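Local coordinates for hypothetical sugar ABC-transporter sugar binding protein (Arthrobacter globiformis, PDB 7BVT) that binds cyclic alpha-maltosyl-1,6-maltose and, as a bacterial solute-binding protein, probably delivers the sugar to an ABC transporter for uptake, at residues A[137-142]-A[363-368]; A[116-121]-A[336-341]; A[179-184]-A[253-258]; A[149-154]-A[173-178]; A[218-223]-A[407-412]. All coordinates share one frame; numbering follows the deposited sequence.

Interactions 1 and 2 touch; interaction 1 lies nearer the middle of the molecule. Interaction 1 is buried and joins a sugar-binding strand to a turn through side-chain amides and a methionine. Interaction 2 is only partly buried and combines backbone bonds, a carboxylate gripping a helix start, and several waters. Interactions 3 and 4 also touch, on a more outlying part of the fold: both involve the region where helix 165-179 ends, but 149-154 with 173-178 is apolar whereas 179-184 with 253-258 is held mainly by backbone polar groups. Interaction 5 stands apart, fixing a loop to the last helix with one asparagine, two waters and a small apolar patch.

Interaction 1 of 5, residues A[137-142]-A[363-368]; sequences VSANNL and EQMADA. With GLC (alpha-D-glucopyranose), chain B.
Asn141 meets Gln364 and Met365 behind the glycan pocket, where strand 140-147 of the central sheet is backed by the turn between helix 359-363 and strand 368-369. Neighbouring residues face opposite ways: Asn141 points at the turn, while Asn140 ND2 donates an almost straight bond of 2.9 Å to O2 of a glucose that Asp90 and Arg371 also hold. The amide of Gln364, at the end of a chain extended beyond CG, spans two acceptors. Its NE2 reaches Leu142 O at 2.8 Å from above the carbonyl plane, and makes a weak bond of 2.9 Å to Asn141 OD1, the two amide planes standing 69° apart. Glutamine suits the place because its other end, OE1, accepts from the backbone of Val282. Asn141 has CG between its backbone N and carbonyl carbon (chi1 70°), a rotation that brings OD1 to Gln364 and sets ND2 3.5 Å from Met365 SD, where it donates to Tyr361 O. The flexible methionine is bent at both chi2 and chi3, and its CE ends 3.9 Å from Ala139 CB, a methyl just ahead of the strand. Strand 292-301 lies alongside, with Thr292 bonding to Leu142 O and touching Asn141 and Ala368, while Trp199 of helix 195-207 packs on Asn140 and Leu142 at the pocket side.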
# COMPACT_ATOMS: atom_id res chain seq x y z
N VAL A 137 4.32 -7.42 8.05
CA VAL A 137 4.13 -7.19 9.50
C VAL A 137 3.29 -5.96 9.73
O VAL A 137 2.92 -5.73 10.89
CB VAL A 137 5.49 -7.09 10.21
CG1 VAL A 137 6.13 -8.47 10.20
CG2 VAL A 137 6.41 -6.04 9.63
N SER A 138 2.92 -5.22 8.69
CA SER A 138 1.85 -4.20 8.77
C SER A 138 1.21 -4.09 7.39
O SER A 138 1.82 -4.60 6.41
CB SER A 138 2.38 -2.88 9.17
OG SER A 138 3.15 -2.32 8.14
N ALA A 139 0.03 -3.55 7.30
CA ALA A 139 -0.60 -3.32 5.99
C ALA A 139 -1.37 -2.02 6.02
O ALA A 139 -1.71 -1.49 7.07
CB ALA A 139 -1.50 -4.47 5.64
N ASN A 140 -1.60 -1.50 4.83
CA ASN A 140 -2.46 -0.35 4.57
C ASN A 140 -3.01 -0.51 3.16
O ASN A 140 -2.55 -1.41 2.39
CB ASN A 140 -1.71 0.96 4.78
CG ASN A 140 -0.50 1.13 3.88
OD1 ASN A 140 -0.63 1.07 2.66
ND2 ASN A 140 0.63 1.49 4.46
N ASN A 141 -4.01 0.27 2.82
CA ASN A 141 -4.57 0.26 1.47
C ASN A 141 -5.25 1.59 1.18
O ASN A 141 -5.35 2.47 2.05
CB ASN A 141 -5.42 -0.98 1.20
CG ASN A 141 -6.72 -1.01 1.96
OD1 ASN A 141 -7.49 -0.04 1.99
ND2 ASN A 141 -7.02 -2.16 2.53
N LEU A 142 -5.53 1.77 -0.10
CA LEU A 142 -6.13 3.04 -0.57
C LEU A 142 -7.63 2.93 -0.47
O LEU A 142 -8.22 1.94 -0.88
CB LEU A 142 -5.70 3.32 -2.00
CG LEU A 142 -4.27 3.79 -2.16
CD1 LEU A 142 -3.88 3.80 -3.65
CD2 LEU A 142 -4.08 5.15 -1.61
N GLU A 363 -12.29 -3.87 5.39
CA GLU A 363 -13.12 -4.74 4.53
C GLU A 363 -12.43 -4.87 3.17
O GLU A 363 -12.48 -5.94 2.58
CB GLU A 363 -14.53 -4.15 4.48
CG GLU A 363 -15.23 -4.32 5.83
CD GLU A 363 -16.68 -3.85 5.83
OE1 GLU A 363 -17.45 -4.39 6.60
OE2 GLU A 363 -17.00 -2.92 5.08
N GLN A 364 -11.67 -3.85 2.76
CA GLN A 364 -11.03 -3.89 1.42
C GLN A 364 -9.87 -4.88 1.43
O GLN A 364 -9.35 -5.14 0.35
CB GLN A 364 -10.47 -2.53 1.01
CG GLN A 364 -11.59 -1.59 0.56
CD GLN A 364 -11.05 -0.31 -0.06
OE1 GLN A 364 -11.60 0.15 -1.07
NE2 GLN A 364 -9.99 0.29 0.52
N MET A 365 -9.39 -5.37 2.60
CA MET A 365 -8.21 -6.28 2.59
C MET A 365 -8.54 -7.50 1.72
O MET A 365 -7.65 -7.96 1.04
CB MET A 365 -7.81 -6.68 4.01
CG MET A 365 -7.15 -5.55 4.77
SD MET A 365 -5.62 -4.98 4.08
CE MET A 365 -4.60 -6.44 4.30
N ALA A 366 -9.81 -7.89 1.63
CA ALA A 366 -10.26 -9.04 0.84
C ALA A 366 -10.09 -8.81 -0.66
O ALA A 366 -9.90 -9.80 -1.39
CB ALA A 366 -11.71 -9.31 1.19
N ASP A 367 -10.16 -7.56 -1.11
CA ASP A 367 -10.11 -7.23 -2.56
C ASP A 367 -8.79 -6.55 -2.95
O ASP A 367 -8.71 -6.02 -4.04
CB ASP A 367 -11.31 -6.35 -2.88
CG ASP A 367 -12.65 -7.03 -2.59
OD1 ASP A 367 -12.81 -8.20 -3.01
OD2 ASP A 367 -13.51 -6.39 -2.01
N ALA A 368 -7.82 -6.51 -2.06
CA ALA A 368 -6.64 -5.67 -2.26
C ALA A 368 -5.62 -6.47 -3.07
O ALA A 368 -5.45 -7.75 -2.87
CB ALA A 368 -6.03 -5.23 -0.96
C1 GLC B . 2.49 4.08 1.47
C2 GLC B . 2.67 2.60 1.35
C3 GLC B . 3.74 2.28 0.33
C4 GLC B . 3.37 2.98 -0.98
C5 GLC B . 3.31 4.49 -0.75
C6 GLC B . 2.90 5.22 -2.05
O2 GLC B . 2.88 2.08 2.65
O3 GLC B . 3.86 0.86 0.20
O4 GLC B . 4.35 2.76 -1.99
O5 GLC B . 2.29 4.74 0.19
O6 GLC B . 3.32 6.57 -1.93

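Interaction 2 of 5, residues A[116-121]-A[336-341]; sequences TDVNDA and PVLDSV
Val118 and Leu338 form a single beta bridge with their CA atoms 4.3 Å apart, flanked by two nearly straight backbone bonds: Asn119 N to Val337 O, and Asp339 N to Asp117 O, the latter at 2.9 Å. The bridge ties the break between helices 112-117 and 120-125 to the start of helix 339-342. Asp117 carries the main side-chain contact. With CG anti to the backbone N (chi1 -171°), its carboxylate extends to Ser340 and takes two bonds, both on syn lone pairs: Ser340 N gives to OD1 at 2.8 Å, and the Ser340 hydroxyl OG gives to OD2 at 2.6 Å. Serine suits this spot because a short hydroxyl beside its own N-H lets one residue serve both oxygens. Beside these bonds, Val118 CG2 meets Leu338 CD2 at 3.7 Å, the apolar touch of the contact. Asn119 occupies the N-cap of helix 120-125, its OD1 accepting from Leu122 N, and its ND2 gives to a water 2.9 Å away. That same water donates to Asp339 OD1 at 2.7 Å, linking the two segments indirectly. A further water accepts from Asp120 N and lies 2.9 Å from Asp339 OD2. Asp117 therefore meets helix 339-342 with a carboxylate whose negative charge the Ser340 N-H and the amino end of the helix would probably favour. Asp339 and Asp120, of like charge, keep their oxygens apart, and a water that can donate to both Asp120 OD1 and Asp339 OD2 is likely to soften the repulsion.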
# COMPACT_ATOMS: atom_id res chain seq x y z
N THR A 116 -0.52 -19.27 6.01
CA THR A 116 -1.81 -19.46 5.28
C THR A 116 -2.79 -18.34 5.60
O THR A 116 -3.48 -17.87 4.71
CB THR A 116 -2.48 -20.80 5.63
OG1 THR A 116 -1.54 -21.78 5.21
CG2 THR A 116 -3.81 -20.91 4.92
N ASP A 117 -2.79 -17.86 6.84
CA ASP A 117 -3.75 -16.84 7.32
C ASP A 117 -3.34 -15.48 6.79
O ASP A 117 -4.22 -14.65 6.50
CB ASP A 117 -3.78 -16.85 8.84
CG ASP A 117 -4.87 -16.02 9.51
OD1 ASP A 117 -5.83 -15.60 8.84
OD2 ASP A 117 -4.72 -15.79 10.72
N VAL A 118 -2.02 -15.23 6.73
CA VAL A 118 -1.54 -13.94 6.18
C VAL A 118 -2.22 -13.71 4.83
O VAL A 118 -2.35 -14.64 4.03
CB VAL A 118 -0.01 -13.91 6.07
CG1 VAL A 118 0.47 -12.64 5.38
CG2 VAL A 118 0.63 -14.00 7.43
N ASN A 119 -2.57 -12.47 4.56
CA ASN A 119 -3.14 -12.02 3.27
C ASN A 119 -2.39 -12.65 2.09
O ASN A 119 -1.17 -12.51 1.95
CB ASN A 119 -3.07 -10.50 3.24
CG ASN A 119 -3.58 -9.97 1.91
OD1 ASN A 119 -2.77 -9.95 0.95
ND2 ASN A 119 -4.83 -9.55 1.92
N ASP A 120 -3.12 -13.29 1.17
CA ASP A 120 -2.48 -14.06 0.09
C ASP A 120 -1.73 -13.15 -0.89
O ASP A 120 -0.72 -13.60 -1.46
CB ASP A 120 -3.57 -14.85 -0.67
CG ASP A 120 -4.24 -15.98 0.11
OD1 ASP A 120 -3.81 -16.34 1.20
OD2 ASP A 120 -5.21 -16.53 -0.47
N ALA A 121 -2.24 -11.98 -1.19
CA ALA A 121 -1.58 -11.08 -2.13
C ALA A 121 -0.19 -10.77 -1.56
O ALA A 121 0.76 -10.69 -2.33
CB ALA A 121 -2.38 -9.84 -2.37
N PRO A 336 -4.53 -5.15 9.89
CA PRO A 336 -3.93 -6.41 10.27
C PRO A 336 -3.52 -7.17 9.02
O PRO A 336 -4.21 -7.14 8.00
CB PRO A 336 -4.99 -7.20 11.02
CG PRO A 336 -6.22 -6.36 10.98
CD PRO A 336 -5.94 -5.05 10.30
N VAL A 337 -2.44 -7.91 9.12
CA VAL A 337 -1.95 -8.71 7.96
C VAL A 337 -2.63 -10.09 7.89
O VAL A 337 -2.46 -10.77 6.86
CB VAL A 337 -0.42 -8.84 8.00
CG1 VAL A 337 0.23 -7.47 7.97
CG2 VAL A 337 0.10 -9.65 9.17
N LEU A 338 -3.30 -10.52 8.95
CA LEU A 338 -3.97 -11.82 9.03
C LEU A 338 -5.42 -11.66 8.57
O LEU A 338 -6.12 -10.77 9.06
CB LEU A 338 -3.92 -12.32 10.47
CG LEU A 338 -2.54 -12.58 11.04
CD1 LEU A 338 -2.63 -13.07 12.48
CD2 LEU A 338 -1.80 -13.64 10.23
N ASP A 339 -5.88 -12.56 7.70
CA ASP A 339 -7.29 -12.58 7.28
C ASP A 339 -8.15 -12.78 8.54
O ASP A 339 -9.21 -12.12 8.67
CB ASP A 339 -7.56 -13.67 6.24
CG ASP A 339 -7.05 -13.52 4.81
OD1 ASP A 339 -6.45 -12.54 4.52
OD2 ASP A 339 -7.22 -14.49 4.02
N SER A 340 -7.74 -13.67 9.43
CA SER A 340 -8.56 -14.11 10.58
C SER A 340 -8.78 -12.93 11.53
O SER A 340 -9.83 -12.87 12.17
CB SER A 340 -7.91 -15.20 11.33
OG SER A 340 -6.75 -14.75 12.00
N VAL A 341 -7.88 -11.97 11.54
CA VAL A 341 -8.05 -10.79 12.43
C VAL A 341 -8.91 -9.76 11.70
O VAL A 341 -9.86 -9.26 12.30
CB VAL A 341 -6.69 -10.24 12.90
CG1 VAL A 341 -6.87 -8.93 13.65
CG2 VAL A 341 -5.94 -11.24 13.73
O HOH W 1 -6.88 -17.70 5.02
O HOH W 2 -6.26 -9.82 4.44
O HOH W 3 -6.06 -13.44 1.58
O HOH W 4 -5.12 -15.74 3.66

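Interaction 3 of 5, residues A[179-184]-A[253-258]; sequences TGKPGY and KGQGGS
Lys181 runs along the backbone of Gln255: with CG beside its own backbone N (chi1 -71°) and the chain extended from there, the methylenes are laid along Gln255 O. CB lies 3.6 Å from that oxygen and CG 3.7 Å, and CD stays near it, 3.9 Å away. CE and NZ both pass Gln255 OE1 at 3.6 Å, and at the tip NZ donates to a water 2.8 Å away, which in turn donates to Gly254 O at 2.7 Å. A long aliphatic chain with a charged end suits this partly exposed position. With an alanine here, CB would still meet Gln255 O, but the contacts beyond it are likely to be lost, uncovering Gln255 OE1 and leaving the water on Gly254 O without its lysine donor. Deeper in, the backbones approach closely: Gly257 N gives a fairly straight bond of 2.9 Å to Pro182 O, in the carbonyl plane. Ser258 OG donates to a lone pair of Gly183 O at 2.8 Å, with the hydroxyl also at the edge of the Tyr184 ring. Glycine is needed at Gly257, since a CB there would collide with Gly183 O. The loop after helix 165-179 is thereby laid against the entry to strand 258-262. Leu150 of helix 148-153 packs on Lys181, Gly257 pairs by backbone bonds with Asn147, and Tyr184 lies on Tyr144 of strand 140-147.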
# COMPACT_ATOMS: atom_id res chain seq x y z
N THR A 179 -20.18 24.67 -6.09
CA THR A 179 -19.22 25.34 -5.16
C THR A 179 -17.99 25.94 -5.84
O THR A 179 -17.22 26.64 -5.14
CB THR A 179 -18.73 24.42 -4.05
OG1 THR A 179 -17.77 23.49 -4.58
CG2 THR A 179 -19.89 23.68 -3.43
N GLY A 180 -17.74 25.62 -7.11
CA GLY A 180 -16.52 26.01 -7.83
C GLY A 180 -15.29 25.21 -7.40
O GLY A 180 -14.21 25.45 -7.91
N LYS A 181 -15.44 24.25 -6.49
CA LYS A 181 -14.30 23.48 -5.98
C LYS A 181 -14.20 22.13 -6.71
O LYS A 181 -15.22 21.52 -7.07
CB LYS A 181 -14.48 23.29 -4.47
CG LYS A 181 -14.29 24.57 -3.67
CD LYS A 181 -14.66 24.47 -2.22
CE LYS A 181 -14.65 25.84 -1.55
NZ LYS A 181 -14.85 25.76 -0.07
N PRO A 182 -12.97 21.59 -6.84
CA PRO A 182 -12.81 20.25 -7.41
C PRO A 182 -13.62 19.25 -6.59
O PRO A 182 -13.55 19.31 -5.35
CB PRO A 182 -11.31 19.92 -7.30
CG PRO A 182 -10.65 21.24 -7.01
CD PRO A 182 -11.70 22.08 -6.31
N GLY A 183 -14.35 18.35 -7.27
CA GLY A 183 -15.18 17.34 -6.60
C GLY A 183 -14.33 16.19 -6.12
O GLY A 183 -14.77 15.49 -5.23
N TYR A 184 -13.17 15.99 -6.76
CA TYR A 184 -12.34 14.77 -6.52
C TYR A 184 -10.90 15.07 -6.93
O TYR A 184 -10.70 15.48 -8.09
CB TYR A 184 -12.93 13.59 -7.28
CG TYR A 184 -12.10 12.34 -7.24
CD1 TYR A 184 -11.91 11.63 -6.06
CD2 TYR A 184 -11.58 11.81 -8.41
CE1 TYR A 184 -11.16 10.45 -6.04
CE2 TYR A 184 -10.86 10.62 -8.39
CZ TYR A 184 -10.67 9.93 -7.22
OH TYR A 184 -9.90 8.79 -7.20
N LYS A 253 -6.61 20.17 2.04
CA LYS A 253 -6.74 21.60 2.46
C LYS A 253 -8.16 21.94 2.92
O LYS A 253 -8.35 23.07 3.36
CB LYS A 253 -6.43 22.54 1.28
CG LYS A 253 -4.98 22.62 0.83
CD LYS A 253 -4.86 23.13 -0.59
CE LYS A 253 -3.70 24.08 -0.83
NZ LYS A 253 -2.53 23.40 -1.44
N GLY A 254 -9.16 21.05 2.79
CA GLY A 254 -10.57 21.38 3.02
C GLY A 254 -11.13 22.22 1.90
O GLY A 254 -12.15 22.87 2.12
N GLN A 255 -10.50 22.20 0.71
CA GLN A 255 -10.97 22.95 -0.50
C GLN A 255 -11.38 21.98 -1.64
O GLN A 255 -11.37 22.39 -2.84
CB GLN A 255 -9.86 23.89 -0.95
CG GLN A 255 -9.43 24.91 0.09
CD GLN A 255 -10.60 25.79 0.46
OE1 GLN A 255 -11.28 26.35 -0.40
NE2 GLN A 255 -10.88 25.85 1.75
N GLY A 256 -11.72 20.74 -1.31
CA GLY A 256 -12.03 19.74 -2.35
C GLY A 256 -13.05 18.71 -1.86
O GLY A 256 -13.07 18.39 -0.69
N GLY A 257 -13.82 18.13 -2.76
CA GLY A 257 -14.81 17.14 -2.37
C GLY A 257 -14.19 15.86 -1.77
O GLY A 257 -14.79 15.30 -0.86
N SER A 258 -13.14 15.29 -2.36
CA SER A 258 -12.80 13.87 -2.09
C SER A 258 -11.45 13.55 -2.71
O SER A 258 -10.93 14.36 -3.44
CB SER A 258 -13.83 12.94 -2.61
OG SER A 258 -14.04 13.11 -4.03
O HOH W 5 -14.66 23.28 1.32

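Interaction 4 of 5, residues A[149-154]-A[173-178]; sequences TLFAEA and QTILDE
Ile175 faces Leu150, Phe151 and Ala154 where the end of helix 148-153 packs on helix 165-179, and the apolar contacts centre on it. Each branch of the isoleucine has its own partner. CG2, which stands anti to the backbone N while CG1 lies beside it (chi1 -67°), is 4.1 Å from Leu150 CD2. CD1, at the end of the longer branch, comes 3.6 Å from Phe151 CE1, approaching the ring obliquely. CG1 lies 3.8 Å from Ala154 CB, a methyl that fits against the flank of the helix. The small alanine lets the backbones come close: its CA is 5.1 Å from that of Ile175. A beta-branched residue suits the place because it offers two directions of contact from one position. A second kind of contact is between methyl or methylene groups and a carbonyl. Thr174 CG2 lies 3.3 Å from Ala154 O, with its hydroxyl turned to Ala170 O of its own helix, and Glu178 CG sits 3.6 Å from the same oxygen, the chain bent at chi2. Helix 165-179 also carries a polar bond of its own: Gln173 NE2 donates to Asp177 OD1 at 2.9 Å, one turn on, in the plane of its amide and from above the carboxylate. Leu156 and Tyr146 also pack on Phe151. With no hydrogen bond crossing between the helices, the contact rests on the burial of methyls and the ring, and its fit probably depends on the shape of the surfaces.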
# COMPACT_ATOMS: atom_id res chain seq x y z
N THR A 149 -18.99 18.15 4.86
CA THR A 149 -19.55 19.53 4.89
C THR A 149 -19.67 20.03 3.45
O THR A 149 -20.75 20.58 3.07
CB THR A 149 -18.67 20.48 5.70
OG1 THR A 149 -18.67 19.84 6.99
CG2 THR A 149 -19.21 21.90 5.67
N LEU A 150 -18.64 19.81 2.63
CA LEU A 150 -18.67 20.28 1.23
C LEU A 150 -19.72 19.49 0.42
O LEU A 150 -20.41 20.10 -0.40
CB LEU A 150 -17.28 20.14 0.61
CG LEU A 150 -17.17 20.69 -0.81
CD1 LEU A 150 -17.68 22.11 -0.87
CD2 LEU A 150 -15.75 20.64 -1.29
N PHE A 151 -19.80 18.17 0.58
CA PHE A 151 -20.87 17.34 -0.01
C PHE A 151 -22.24 17.93 0.33
O PHE A 151 -23.06 18.13 -0.54
CB PHE A 151 -20.88 15.92 0.51
CG PHE A 151 -20.12 14.91 -0.33
CD1 PHE A 151 -18.81 15.14 -0.73
CD2 PHE A 151 -20.74 13.74 -0.65
CE1 PHE A 151 -18.18 14.21 -1.56
CE2 PHE A 151 -20.06 12.77 -1.39
CZ PHE A 151 -18.78 13.03 -1.81
N ALA A 152 -22.45 18.29 1.59
CA ALA A 152 -23.77 18.80 2.03
C ALA A 152 -24.01 20.17 1.39
O ALA A 152 -25.16 20.41 0.96
CB ALA A 152 -23.79 18.81 3.55
N GLU A 153 -23.00 21.03 1.34
CA GLU A 153 -23.08 22.37 0.72
C GLU A 153 -23.49 22.24 -0.75
O GLU A 153 -24.23 23.11 -1.24
CB GLU A 153 -21.77 23.12 0.80
CG GLU A 153 -21.96 24.62 0.56
CD GLU A 153 -20.73 25.50 0.79
OE1 GLU A 153 -19.69 24.98 1.25
OE2 GLU A 153 -20.82 26.73 0.49
N ALA A 154 -23.07 21.16 -1.41
CA ALA A 154 -23.33 20.99 -2.85
C ALA A 154 -24.70 20.39 -3.07
O ALA A 154 -25.04 20.15 -4.22
CB ALA A 154 -22.22 20.15 -3.46
N GLN A 173 -19.19 16.40 -10.28
CA GLN A 173 -19.71 17.47 -11.16
C GLN A 173 -20.63 18.40 -10.36
O GLN A 173 -20.54 19.63 -10.51
CB GLN A 173 -20.42 16.88 -12.37
CG GLN A 173 -20.85 17.89 -13.42
CD GLN A 173 -19.67 18.47 -14.15
OE1 GLN A 173 -18.85 17.71 -14.71
NE2 GLN A 173 -19.58 19.80 -14.17
N THR A 174 -21.47 17.85 -9.53
CA THR A 174 -22.36 18.67 -8.67
C THR A 174 -21.53 19.55 -7.75
O THR A 174 -21.81 20.74 -7.62
CB THR A 174 -23.30 17.75 -7.94
OG1 THR A 174 -24.14 17.12 -8.90
CG2 THR A 174 -24.16 18.46 -6.92
N ILE A 175 -20.51 19.01 -7.11
CA ILE A 175 -19.65 19.81 -6.22
C ILE A 175 -19.02 20.95 -7.02
O ILE A 175 -19.01 22.12 -6.56
CB ILE A 175 -18.60 18.94 -5.51
CG1 ILE A 175 -19.27 17.99 -4.54
CG2 ILE A 175 -17.57 19.81 -4.82
CD1 ILE A 175 -18.32 16.93 -3.96
N LEU A 176 -18.49 20.66 -8.20
CA LEU A 176 -17.83 21.71 -8.99
C LEU A 176 -18.88 22.78 -9.38
O LEU A 176 -18.57 23.97 -9.22
CB LEU A 176 -17.18 21.07 -10.21
CG LEU A 176 -16.54 22.04 -11.18
CD1 LEU A 176 -15.34 22.74 -10.54
CD2 LEU A 176 -16.27 21.34 -12.50
N ASP A 177 -20.01 22.34 -9.89
CA ASP A 177 -21.10 23.22 -10.44
C ASP A 177 -21.58 24.12 -9.30
O ASP A 177 -21.75 25.35 -9.50
CB ASP A 177 -22.23 22.40 -11.07
CG ASP A 177 -21.88 21.79 -12.42
OD1 ASP A 177 -20.84 22.13 -12.96
OD2 ASP A 177 -22.64 20.96 -12.85
N GLU A 178 -21.83 23.55 -8.12
CA GLU A 178 -22.47 24.24 -6.98
C GLU A 178 -21.46 25.04 -6.16
O GLU A 178 -21.87 26.04 -5.61
CB GLU A 178 -23.23 23.25 -6.10
CG GLU A 178 -24.42 22.61 -6.78
CD GLU A 178 -25.57 23.54 -7.22
OE1 GLU A 178 -25.66 24.65 -6.70
OE2 GLU A 178 -26.36 23.13 -8.06

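Interaction 5 of 5, residues A[218-223]-A[407-412]; sequences SAAAFN and QAVNAV
Asn410 has its CG anti to its carbonyl carbon (chi1 -78°), which brings the amide to Ala220, while Phe222 has CG between N and the carbonyl carbon (chi1 52°), turning its ring toward Val409. The contact fastens the loop before helix 225-239 to the last helix of this family 1 bacterial solute-binding protein. Asn410 OD1 takes the Ala220 N-H at 2.7 Å in the carbonyl plane, in a nearly straight bond of 167°. Its ND2 gives to a water 3.0 Å away, and that water donates to Ala220 O at 2.8 Å. The one amide thus serves both the N-H and the C=O of Ala220, directly by its oxygen and through water by its nitrogen, a task that asparagine with both donor and acceptor is suited to. Replacing it with a leucine is likely to leave the Ala220 N-H without its acceptor and the bridging water without its donor, setting this part of the loop free to shift. Next to the amide, Val409 offers its two methyls. CG1 touches Ala220 CB at 4.1 Å, and CG2 lies at the edge of the Phe222 ring, near its plane. Small alanines suit a loop that lies this close to a helix. Phe222 also packs edge-to-face with Phe384 of helix 377-392, while Val409 reaches Val380 of the same helix. A second water donates to Ser218 O at 2.7 Å and to Asn410 O at 3.3 Å.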
# COMPACT_ATOMS: atom_id res chain seq x y z
N SER A 218 7.32 -10.02 -17.01
CA SER A 218 8.24 -9.83 -18.18
C SER A 218 7.80 -8.65 -19.06
O SER A 218 8.64 -8.11 -19.82
CB SER A 218 8.35 -11.08 -19.04
OG SER A 218 7.11 -11.43 -19.65
N ALA A 219 6.52 -8.27 -19.02
CA ALA A 219 6.05 -7.22 -19.94
C ALA A 219 4.89 -6.46 -19.29
O ALA A 219 4.17 -7.07 -18.44
CB ALA A 219 5.59 -7.85 -21.22
N ALA A 220 4.62 -5.30 -19.84
CA ALA A 220 3.33 -4.62 -19.59
C ALA A 220 2.11 -5.47 -19.96
O ALA A 220 2.10 -6.22 -20.96
CB ALA A 220 3.33 -3.33 -20.34
N ALA A 221 1.02 -5.28 -19.24
CA ALA A 221 -0.25 -5.97 -19.48
C ALA A 221 -1.44 -4.99 -19.53
O ALA A 221 -2.55 -5.47 -19.68
CB ALA A 221 -0.46 -7.03 -18.45
N PHE A 222 -1.19 -3.69 -19.41
CA PHE A 222 -2.26 -2.68 -19.18
C PHE A 222 -2.75 -2.04 -20.50
O PHE A 222 -3.64 -1.18 -20.44
CB PHE A 222 -1.75 -1.59 -18.24
CG PHE A 222 -0.44 -0.97 -18.66
CD1 PHE A 222 -0.36 -0.15 -19.79
CD2 PHE A 222 0.74 -1.23 -17.97
CE1 PHE A 222 0.85 0.39 -20.18
CE2 PHE A 222 1.95 -0.69 -18.37
CZ PHE A 222 2.01 0.10 -19.48
N ASN A 223 -2.17 -2.34 -21.65
CA ASN A 223 -2.55 -1.64 -22.92
C ASN A 223 -3.67 -2.42 -23.57
O ASN A 223 -3.48 -3.13 -24.55
CB ASN A 223 -1.34 -1.40 -23.82
CG ASN A 223 -1.69 -0.50 -24.98
OD1 ASN A 223 -2.74 0.16 -24.99
ND2 ASN A 223 -0.80 -0.43 -25.96
N GLN A 407 5.46 0.78 -24.24
CA GLN A 407 6.83 0.87 -24.80
C GLN A 407 7.87 1.16 -23.74
O GLN A 407 8.95 0.51 -23.82
CB GLN A 407 7.01 2.17 -25.59
CG GLN A 407 7.26 1.98 -27.02
CD GLN A 407 5.89 1.80 -27.57
OE1 GLN A 407 5.41 0.66 -27.57
NE2 GLN A 407 5.32 2.93 -28.04
N ALA A 408 7.66 2.17 -22.90
CA ALA A 408 8.63 2.63 -21.90
C ALA A 408 8.81 1.47 -20.92
O ALA A 408 9.97 1.13 -20.60
CB ALA A 408 8.16 3.89 -21.26
N VAL A 409 7.71 0.92 -20.42
CA VAL A 409 7.76 -0.15 -19.39
C VAL A 409 8.46 -1.39 -19.96
O VAL A 409 9.36 -1.96 -19.32
CB VAL A 409 6.35 -0.48 -18.87
CG1 VAL A 409 6.37 -1.79 -18.09
CG2 VAL A 409 5.82 0.66 -18.05
N ASN A 410 8.12 -1.79 -21.18
CA ASN A 410 8.70 -3.02 -21.79
C ASN A 410 10.19 -2.79 -21.99
O ASN A 410 10.94 -3.79 -21.80
CB ASN A 410 8.01 -3.38 -23.10
CG ASN A 410 6.68 -4.06 -22.88
OD1 ASN A 410 6.35 -4.39 -21.76
ND2 ASN A 410 5.93 -4.24 -23.96
N ALA A 411 10.63 -1.56 -22.27
CA ALA A 411 12.06 -1.31 -22.57
C ALA A 411 12.81 -1.51 -21.26
O ALA A 411 13.92 -2.05 -21.28
CB ALA A 411 12.30 0.06 -23.10
N VAL A 412 12.22 -1.06 -20.17
CA VAL A 412 12.80 -1.14 -18.80
C VAL A 412 12.84 -2.62 -18.39
O VAL A 412 13.90 -3.09 -17.90
CB VAL A 412 12.00 -0.28 -17.81
CG1 VAL A 412 12.31 -0.66 -16.37
CG2 VAL A 412 12.27 1.18 -18.05
O HOH W 6 9.13 -6.53 -21.98
O HOH W 7 3.34 -5.68 -23.40